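Local coordinates for putative oxidoreductase (PDB 3E82), which is probably an NAD(P)-dependent oxidoreductase of the Gfo/Idh/MocA family whose substrate is not established, at residues Asn6-Ala11 with Val68-Ile73; Gly146-Phe151 with Phe241-Asp246; Met327-Ala332 with Gln343-Ser348. All blocks are in the same frame, centred on the assembly; numbering follows the deposited sequence.

Contact 1. Residues Asn6-Ala11 with Val68-Ile73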
loop_
_atom_site.group_PDB
_atom_site.type_symbol
_atom_site.label_atom_id
_atom_site.label_comp_id
_atom_site.label_asym_id
_atom_site.label_seq_id
_atom_site.Cartn_x
_atom_site.Cartn_y
_atom_site.Cartn_z
ATOM N N ASN B 6 7.739 47.090 18.086
ATOM C CA ASN B 6 8.389 46.569 16.886
ATOM C C ASN B 6 8.251 45.063 16.681
ATOM O O ASN B 6 8.836 44.497 15.751
ATOM C CB ASN B 6 9.873 46.961 16.896
ATOM C CG ASN B 6 10.634 46.334 18.043
ATOM O OD1 ASN B 6 10.062 46.026 19.088
ATOM N ND2 ASN B 6 11.938 46.157 17.860
ATOM N N THR B 7 7.478 44.413 17.543
ATOM C CA THR B 7 7.274 42.974 17.433
ATOM C C THR B 7 5.849 42.635 17.020
ATOM O O THR B 7 4.943 43.477 17.078
ATOM C CB THR B 7 7.550 42.255 18.771
ATOM O OG1 THR B 7 6.813 42.902 19.816
ATOM C CG2 THR B 7 9.026 42.277 19.106
ATOM N N ILE B 8 5.661 41.393 16.588
ATOM C CA ILE B 8 4.346 40.911 16.206
ATOM C C ILE B 8 3.805 40.325 17.509
ATOM O O ILE B 8 4.227 39.249 17.951
ATOM C CB ILE B 8 4.449 39.830 15.095
ATOM C CG1 ILE B 8 4.936 40.485 13.800
ATOM C CG2 ILE B 8 3.101 39.180 14.860
ATOM C CD1 ILE B 8 5.206 39.506 12.668
ATOM N N ASN B 9 2.892 41.056 18.136
ATOM C CA ASN B 9 2.332 40.622 19.411
ATOM C C ASN B 9 1.208 39.604 19.256
ATOM O O ASN B 9 0.173 39.857 18.632
ATOM C CB ASN B 9 1.917 41.855 20.211
ATOM C CG ASN B 9 3.086 42.825 20.390
ATOM O OD1 ASN B 9 4.201 42.408 20.728
ATOM N ND2 ASN B 9 2.842 44.113 20.153
ATOM N N ILE B 10 1.441 38.440 19.851
ATOM C CA ILE B 10 0.534 37.307 19.761
ATOM C C ILE B 10 -0.269 36.956 21.013
ATOM O O ILE B 10 0.201 37.087 22.139
ATOM C CB ILE B 10 1.334 36.037 19.377
ATOM C CG1 ILE B 10 2.079 36.257 18.056
ATOM C CG2 ILE B 10 0.411 34.837 19.300
ATOM C CD1 ILE B 10 3.161 35.211 17.790
ATOM N N ALA B 11 -1.492 36.501 20.782
ATOM C CA ALA B 11 -2.354 36.018 21.847
ATOM C C ALA B 11 -2.554 34.550 21.481
ATOM O O ALA B 11 -3.064 34.240 20.401
ATOM C CB ALA B 11 -3.689 36.739 21.841
ATOM N N VAL B 68 -3.052 43.105 20.447
ATOM C CA VAL B 68 -2.816 41.847 19.748
ATOM C C VAL B 68 -2.755 42.081 18.233
ATOM O O VAL B 68 -3.597 42.782 17.675
ATOM C CB VAL B 68 -3.937 40.812 20.069
ATOM C CG1 VAL B 68 -3.854 39.619 19.112
ATOM C CG2 VAL B 68 -3.801 40.332 21.507
ATOM N N ASP B 69 -1.745 41.504 17.587
ATOM C CA ASP B 69 -1.571 41.624 16.139
ATOM C C ASP B 69 -1.941 40.298 15.489
ATOM O O ASP B 69 -2.551 40.256 14.422
ATOM C CB ASP B 69 -0.106 41.918 15.773
ATOM C CG ASP B 69 0.402 43.223 16.357
ATOM O OD1 ASP B 69 -0.279 44.255 16.198
ATOM O OD2 ASP B 69 1.492 43.219 16.961
ATOM N N LEU B 70 -1.555 39.212 16.144
ATOM C CA LEU B 70 -1.810 37.879 15.627
ATOM C C LEU B 70 -2.402 36.948 16.668
ATOM O O LEU B 70 -1.916 36.865 17.793
ATOM C CB LEU B 70 -0.502 37.280 15.102
ATOM C CG LEU B 70 -0.474 35.785 14.772
ATOM C CD1 LEU B 70 -1.433 35.477 13.637
ATOM C CD2 LEU B 70 0.945 35.390 14.406
ATOM N N VAL B 71 -3.445 36.233 16.273
ATOM C CA VAL B 71 -4.111 35.281 17.149
ATOM C C VAL B 71 -3.766 33.854 16.722
ATOM O O VAL B 71 -3.874 33.515 15.545
ATOM C CB VAL B 71 -5.657 35.470 17.085
ATOM C CG1 VAL B 71 -6.364 34.353 17.836
ATOM C CG2 VAL B 71 -6.036 36.831 17.676
ATOM N N VAL B 72 -3.328 33.033 17.675
ATOM C CA VAL B 72 -3.005 31.632 17.411
ATOM C C VAL B 72 -4.071 30.812 18.157
ATOM O O VAL B 72 -4.110 30.792 19.388
ATOM C CB VAL B 72 -1.585 31.257 17.933
ATOM C CG1 VAL B 72 -1.346 29.761 17.775
ATOM C CG2 VAL B 72 -0.518 32.035 17.165
ATOM N N ILE B 73 -4.936 30.146 17.403
ATOM C CA ILE B 73 -6.020 29.369 17.990
ATOM C C ILE B 73 -5.663 27.910 18.244
ATOM O O ILE B 73 -5.469 27.118 17.315
ATOM C CB ILE B 73 -7.262 29.478 17.102
ATOM C CG1 ILE B 73 -7.599 30.965 16.918
ATOM C CG2 ILE B 73 -8.430 28.710 17.715
ATOM C CD1 ILE B 73 -8.862 31.222 16.140
#

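Contact 2. Residues Gly146-Phe151 with Phe241-Asp246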
loop_
_atom_site.group_PDB
_atom_site.type_symbol
_atom_site.label_atom_id
_atom_site.label_comp_id
_atom_site.label_asym_id
_atom_site.label_seq_id
_atom_site.Cartn_x
_atom_site.Cartn_y
_atom_site.Cartn_z
ATOM N N GLY B 146 14.728 9.576 -10.946
ATOM C CA GLY B 146 14.169 9.687 -12.280
ATOM C C GLY B 146 12.752 10.185 -12.044
ATOM O O GLY B 146 12.516 10.876 -11.055
ATOM N N ALA B 147 11.808 9.838 -12.915
ATOM C CA ALA B 147 10.421 10.263 -12.728
ATOM C C ALA B 147 9.759 9.420 -11.639
ATOM O O ALA B 147 9.816 8.186 -11.680
ATOM C CB ALA B 147 9.643 10.127 -14.038
ATOM N N VAL B 148 9.138 10.082 -10.664
ATOM C CA VAL B 148 8.459 9.373 -9.575
ATOM C C VAL B 148 7.213 8.655 -10.100
ATOM O O VAL B 148 6.425 9.231 -10.851
ATOM C CB VAL B 148 8.051 10.341 -8.436
ATOM C CG1 VAL B 148 7.175 9.614 -7.414
ATOM C CG2 VAL B 148 9.297 10.888 -7.755
ATOM N N LYS B 149 7.039 7.397 -9.697
ATOM C CA LYS B 149 5.906 6.603 -10.149
ATOM C C LYS B 149 5.053 6.063 -9.002
ATOM O O LYS B 149 3.852 5.827 -9.171
ATOM C CB LYS B 149 6.404 5.444 -11.034
ATOM C CG LYS B 149 6.990 5.916 -12.372
ATOM C CD LYS B 149 5.944 6.718 -13.134
ATOM C CE LYS B 149 6.556 7.627 -14.192
ATOM N NZ LYS B 149 7.163 6.870 -15.304
ATOM N N HIS B 150 5.680 5.890 -7.841
ATOM C CA HIS B 150 5.013 5.360 -6.655
ATOM C C HIS B 150 5.570 6.040 -5.398
ATOM O O HIS B 150 6.725 5.831 -5.017
ATOM C CB HIS B 150 5.229 3.834 -6.596
ATOM C CG HIS B 150 4.644 3.168 -5.384
ATOM N ND1 HIS B 150 3.769 2.107 -5.470
ATOM C CD2 HIS B 150 4.840 3.384 -4.061
ATOM C CE1 HIS B 150 3.451 1.698 -4.254
ATOM N NE2 HIS B 150 4.087 2.457 -3.380
ATOM N N PHE B 151 4.730 6.860 -4.768
ATOM C CA PHE B 151 5.085 7.602 -3.557
ATOM C C PHE B 151 4.228 7.055 -2.416
ATOM O O PHE B 151 2.995 7.121 -2.462
ATOM C CB PHE B 151 4.799 9.091 -3.773
ATOM C CG PHE B 151 5.129 9.969 -2.586
ATOM C CD1 PHE B 151 6.384 10.565 -2.467
ATOM C CD2 PHE B 151 4.166 10.245 -1.623
ATOM C CE1 PHE B 151 6.664 11.425 -1.411
ATOM C CE2 PHE B 151 4.441 11.105 -0.563
ATOM C CZ PHE B 151 5.685 11.695 -0.458
ATOM N N PHE B 241 8.543 6.590 4.685
ATOM C CA PHE B 241 8.392 6.925 3.270
ATOM C C PHE B 241 9.038 5.843 2.412
ATOM O O PHE B 241 10.081 5.293 2.767
ATOM C CB PHE B 241 9.093 8.245 2.926
ATOM C CG PHE B 241 8.363 9.485 3.383
ATOM C CD1 PHE B 241 7.199 9.902 2.743
ATOM C CD2 PHE B 241 8.873 10.260 4.422
ATOM C CE1 PHE B 241 6.550 11.084 3.127
ATOM C CE2 PHE B 241 8.234 11.445 4.818
ATOM C CZ PHE B 241 7.069 11.855 4.164
ATOM N N THR B 242 8.413 5.563 1.276
ATOM C CA THR B 242 8.909 4.601 0.300
ATOM C C THR B 242 8.554 5.236 -1.041
ATOM O O THR B 242 7.381 5.452 -1.331
ATOM C CB THR B 242 8.203 3.228 0.413
ATOM O OG1 THR B 242 8.516 2.627 1.675
ATOM C CG2 THR B 242 8.662 2.307 -0.712
ATOM N N VAL B 243 9.565 5.554 -1.845
ATOM C CA VAL B 243 9.325 6.187 -3.140
ATOM C C VAL B 243 10.083 5.492 -4.254
ATOM O O VAL B 243 11.299 5.318 -4.168
ATOM C CB VAL B 243 9.739 7.676 -3.116
ATOM C CG1 VAL B 243 9.366 8.354 -4.436
ATOM C CG2 VAL B 243 9.066 8.377 -1.948
ATOM N N HIS B 244 9.358 5.095 -5.298
ATOM C CA HIS B 244 9.960 4.411 -6.436
ATOM C C HIS B 244 9.828 5.246 -7.694
ATOM O O HIS B 244 8.750 5.764 -8.002
ATOM C CB HIS B 244 9.280 3.057 -6.679
ATOM C CG HIS B 244 9.181 2.198 -5.457
ATOM N ND1 HIS B 244 10.287 1.748 -4.767
ATOM C CD2 HIS B 244 8.102 1.711 -4.800
ATOM C CE1 HIS B 244 9.893 1.024 -3.736
ATOM N NE2 HIS B 244 8.572 0.985 -3.732
ATOM N N GLY B 245 10.935 5.371 -8.416
ATOM C CA GLY B 245 10.960 6.122 -9.656
ATOM C C GLY B 245 11.520 5.204 -10.728
ATOM O O GLY B 245 11.927 4.087 -10.419
ATOM N N ASP B 246 11.558 5.647 -11.980
ATOM C CA ASP B 246 12.077 4.779 -13.033
ATOM C C ASP B 246 13.602 4.683 -13.074
ATOM O O ASP B 246 14.153 3.985 -13.918
ATOM C CB ASP B 246 11.543 5.201 -14.402
ATOM C CG ASP B 246 11.788 6.662 -14.706
ATOM O OD1 ASP B 246 12.723 7.249 -14.128
ATOM O OD2 ASP B 246 11.044 7.222 -15.542
#

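Contact 3. Residues Met327-Ala332 with Gln343-Ser348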
loop_
_atom_site.group_PDB
_atom_site.type_symbol
_atom_site.label_atom_id
_atom_site.label_comp_id
_atom_site.label_asym_id
_atom_site.label_seq_id
_atom_site.Cartn_x
_atom_site.Cartn_y
_atom_site.Cartn_z
HETATM N N MSE B 327 -8.582 19.316 3.234
HETATM C CA MSE B 327 -9.911 18.939 3.699
HETATM C C MSE B 327 -10.674 18.229 2.585
HETATM O O MSE B 327 -11.375 17.254 2.831
HETATM C CB MSE B 327 -10.694 20.178 4.164
HETATM C CG MSE B 327 -10.194 20.782 5.470
HETATM SE SE MSE B 327 -11.330 22.267 6.055
HETATM C CE MSE B 327 -13.024 21.314 6.098
ATOM N N ALA B 328 -10.516 18.712 1.359
ATOM C CA ALA B 328 -11.204 18.115 0.219
ATOM C C ALA B 328 -10.780 16.661 0.025
ATOM O O ALA B 328 -11.619 15.778 -0.176
ATOM C CB ALA B 328 -10.917 18.916 -1.034
ATOM N N VAL B 329 -9.476 16.416 0.097
ATOM C CA VAL B 329 -8.944 15.061 -0.062
ATOM C C VAL B 329 -9.395 14.197 1.114
ATOM O O VAL B 329 -9.816 13.052 0.947
ATOM C CB VAL B 329 -7.395 15.079 -0.106
ATOM C CG1 VAL B 329 -6.851 13.653 -0.128
ATOM C CG2 VAL B 329 -6.925 15.866 -1.334
ATOM N N LEU B 330 -9.298 14.765 2.306
ATOM C CA LEU B 330 -9.688 14.070 3.518
ATOM C C LEU B 330 -11.125 13.557 3.390
ATOM O O LEU B 330 -11.394 12.379 3.620
ATOM C CB LEU B 330 -9.569 15.025 4.712
ATOM C CG LEU B 330 -9.392 14.375 6.081
ATOM C CD1 LEU B 330 -7.998 13.762 6.164
ATOM C CD2 LEU B 330 -9.589 15.432 7.186
ATOM N N GLU B 331 -12.041 14.441 3.008
ATOM C CA GLU B 331 -13.442 14.069 2.860
ATOM C C GLU B 331 -13.684 13.137 1.680
ATOM O O GLU B 331 -14.488 12.217 1.771
ATOM C CB GLU B 331 -14.301 15.329 2.727
ATOM C CG GLU B 331 -14.115 16.275 3.916
ATOM C CD GLU B 331 -15.099 17.424 3.924
ATOM O OE1 GLU B 331 -15.804 17.612 2.909
ATOM O OE2 GLU B 331 -15.155 18.140 4.951
ATOM N N ALA B 332 -12.991 13.379 0.573
ATOM C CA ALA B 332 -13.143 12.527 -0.599
ATOM C C ALA B 332 -12.786 11.078 -0.239
ATOM O O ALA B 332 -13.457 10.144 -0.680
ATOM C CB ALA B 332 -12.252 13.025 -1.730
ATOM N N GLN B 343 -13.427 8.849 -5.890
ATOM C CA GLN B 343 -13.963 10.203 -5.768
ATOM C C GLN B 343 -13.074 11.303 -6.338
ATOM O O GLN B 343 -11.858 11.151 -6.432
ATOM C CB GLN B 343 -14.225 10.509 -4.286
ATOM C CG GLN B 343 -15.119 9.519 -3.543
ATOM C CD GLN B 343 -16.585 9.636 -3.937
ATOM O OE1 GLN B 343 -17.093 10.737 -4.152
ATOM N NE2 GLN B 343 -17.273 8.503 -4.021
ATOM N N THR B 344 -13.689 12.421 -6.717
ATOM C CA THR B 344 -12.944 13.572 -7.226
ATOM C C THR B 344 -13.029 14.623 -6.116
ATOM O O THR B 344 -13.793 14.444 -5.173
ATOM C CB THR B 344 -13.545 14.100 -8.559
ATOM O OG1 THR B 344 -14.966 14.244 -8.439
ATOM C CG2 THR B 344 -13.240 13.130 -9.694
ATOM N N LEU B 345 -12.251 15.698 -6.193
ATOM C CA LEU B 345 -12.279 16.710 -5.129
ATOM C C LEU B 345 -13.328 17.801 -5.339
ATOM O O LEU B 345 -13.544 18.263 -6.461
ATOM C CB LEU B 345 -10.903 17.365 -4.975
ATOM C CG LEU B 345 -9.681 16.445 -4.883
ATOM C CD1 LEU B 345 -8.449 17.284 -4.588
ATOM C CD2 LEU B 345 -9.883 15.402 -3.790
ATOM N N ASP B 346 -13.971 18.219 -4.253
ATOM C CA ASP B 346 -14.995 19.253 -4.339
ATOM C C ASP B 346 -14.405 20.646 -4.130
ATOM O O ASP B 346 -14.598 21.266 -3.082
ATOM C CB ASP B 346 -16.105 18.989 -3.317
ATOM C CG ASP B 346 -17.282 19.940 -3.476
ATOM O OD1 ASP B 346 -17.387 20.595 -4.541
ATOM O OD2 ASP B 346 -18.108 20.021 -2.538
ATOM N N LEU B 347 -13.679 21.118 -5.141
ATOM C CA LEU B 347 -13.040 22.434 -5.133
ATOM C C LEU B 347 -13.482 23.162 -6.403
ATOM O O LEU B 347 -13.618 22.547 -7.459
ATOM C CB LEU B 347 -11.513 22.296 -5.144
ATOM C CG LEU B 347 -10.810 21.547 -4.006
ATOM C CD1 LEU B 347 -9.339 21.283 -4.368
ATOM C CD2 LEU B 347 -10.910 22.365 -2.732
ATOM N N SER B 348 -13.708 24.466 -6.300
ATOM C CA SER B 348 -14.136 25.257 -7.444
ATOM C C SER B 348 -12.995 25.502 -8.432
ATOM O O SER B 348 -11.830 25.237 -8.139
ATOM C CB SER B 348 -14.685 26.595 -6.965
ATOM O OG SER B 348 -13.660 27.370 -6.376
HETATM O O HOH W 1 -13.752 16.683 -1.707
#

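Contact 1. Residues Asn6-Ala11 with Val68-Ile73
Ile10 pairs with Leu70, and Ala11 with Val71, where strand 8-11 runs parallel to strand 70-73, the two axes 33° apart and 4.8 Å from each other at closest. Ala11 N donates to Leu70 O at 3.0 Å, and Val72 N returns a bond of the same length to Ala11 O. Two residues before Ala11, Asn9 O takes two donors: Asp69 N at 2.7 Å, in the carbonyl plane, and Leu70 N at 3.1 Å, tilted out of it. The Asp69 side chain adds a further rung. Its CG lies anti to the carbonyl carbon (chi1 -61°), and OD2 takes Asn9 N at 2.8 Å on its anti side, only 15° out of the carboxylate plane. The Asn9 amide lies beside this carboxylate, but its OD1 accepts from Thr7 OG1 and Asn34, and ND2 bonds to Ser4 O. On the face of Ile10 and Leu70, the two side chains run side by side, Ile10 CG1 3.9 Å from Leu70 CD2, while Ile10 CG2 reaches Val72 CG2 at 3.6 Å; helices 17-28 and 300-310 cover this face. On the other, Ala11 CB meets Val68 CG2 at 3.6 Å beside Phe37 of strand 33-39. These are the first and fourth strands in sequence, adjacent at the middle of the Rossmann sheet. Hydrocarbon thus covers both faces of the backbone ladder, while at its N-terminal end the Asp69 carboxylate accepts the N-H of Asn9, a side chain continuing the ladder where regular strand pairing has not yet begun.

Contact 2. Residues Gly146-Phe151 with Phe241-Asp246
The imidazole of His150 has CD2 of His244 over one face and Thr242 O at its edge, near the ring plane. The two histidine side chains lie side by side, CD2 of His150 3.7 Å from CD2 of His244, with their planes inclined at 57°. Trp214 and His229 of the second subunit also meet the His150 ring; Trp214 of that subunit hydrogen-bonds to ND1, and Glu152 of the same chain holds NE2. His244 ND1 is bonded to Ser249. On the opposite face of the sheet, Phe151 lies beside Phe241, its CZ 3.7 Å from Phe241 CE1 and the planes again oblique. Phe151 CG is anti to the backbone N (chi1 -180°), and its CD1 touches Val243 CG2 at 3.5 Å. Helices 131-142 and 176-192 pack against these phenylalanines. Between the faces the antiparallel backbones bond through His244 O, which accepts Lys149 N at 2.9 Å and His150 N at 3.1 Å, both in its carbonyl plane; His244 N answers to His150 O at 2.7 Å. Beyond the bulge, Ala147 N approaches Asp246 OD1 at 3.0 Å from above the carboxylate plane, and Asp246 N bonds to Ala147 O. Lys149 NZ makes a long salt bridge with Asp246 OD2 and hydrogen-bonds to Leu205 O of the second subunit. Lys149 and His150 together opposite His244 form a classic beta bulge, set in the mixed sheet of the C-terminal alpha/beta domain, whose histidine-bearing face meets the second subunit while the phenylalanine-bearing face is covered by helices.

Contact 3. Residues Met327-Ala332 with Gln343-Ser348
A water bridges Ala328 and Asp346, donating to Ala328 O at 2.8 Å and accepting from Asp346 N at 3.0 Å; it is the one polar link between a helix and an extended segment that otherwise meet mainly through hydrocarbon. The segment 343-348, which joins helix 320-339 to helix 349-356, doubles back along the helix it has just left, and an inverse gamma turn centred on Asp346 interrupts it. Ala328 O also accepts the helical bond from Ala332 N, so this carbonyl serves both the helix and the water. Leu345 is the main apolar residue of the segment. Its CG lies anti to the carbonyl carbon (chi1 -49°), and CD1 and CD2 both approach Val329 CG2, the side chains crossing at a slant. CD2 also reaches Ala332 CB at 3.9 Å. One turn back along the helix, Ala328 CB receives Leu347 CD2 at 3.8 Å, with Met104 of helix 104-116 packing on both residues. Leu194 covers Leu345 and Leu347 as well. The Gln343 amide is bonded to Met341 O and Arg335, and it is the aliphatic part of that side chain that meets the helix: CG lies 3.4 Å from Ala332 O.

In the fold
Contact 1 belongs to the Rossmann-fold part, which probably binds NAD(P), whereas contacts 2 and 3 fall in the C-terminal family region, contact 3 where helix 104-116 of the Rossmann part packs on it; contacts 1 and 2 sit on opposite sides of the chain's centre, with centres about 41 Å apart. Contacts 1 and 3 are buried within the subunit, and contact 2 is partly buried, one face against the second subunit. Backbone ladders dominate the first two, parallel in one and antiparallel with a bulge in the other, and each has an aspartate side chain accepting a backbone N-H near one end. Contact 3 replaces the ladder with leucine-alanine packing and a water. Helix 176-192 joins contacts 2 and 3, touching Phe151, Phe241 and Val329.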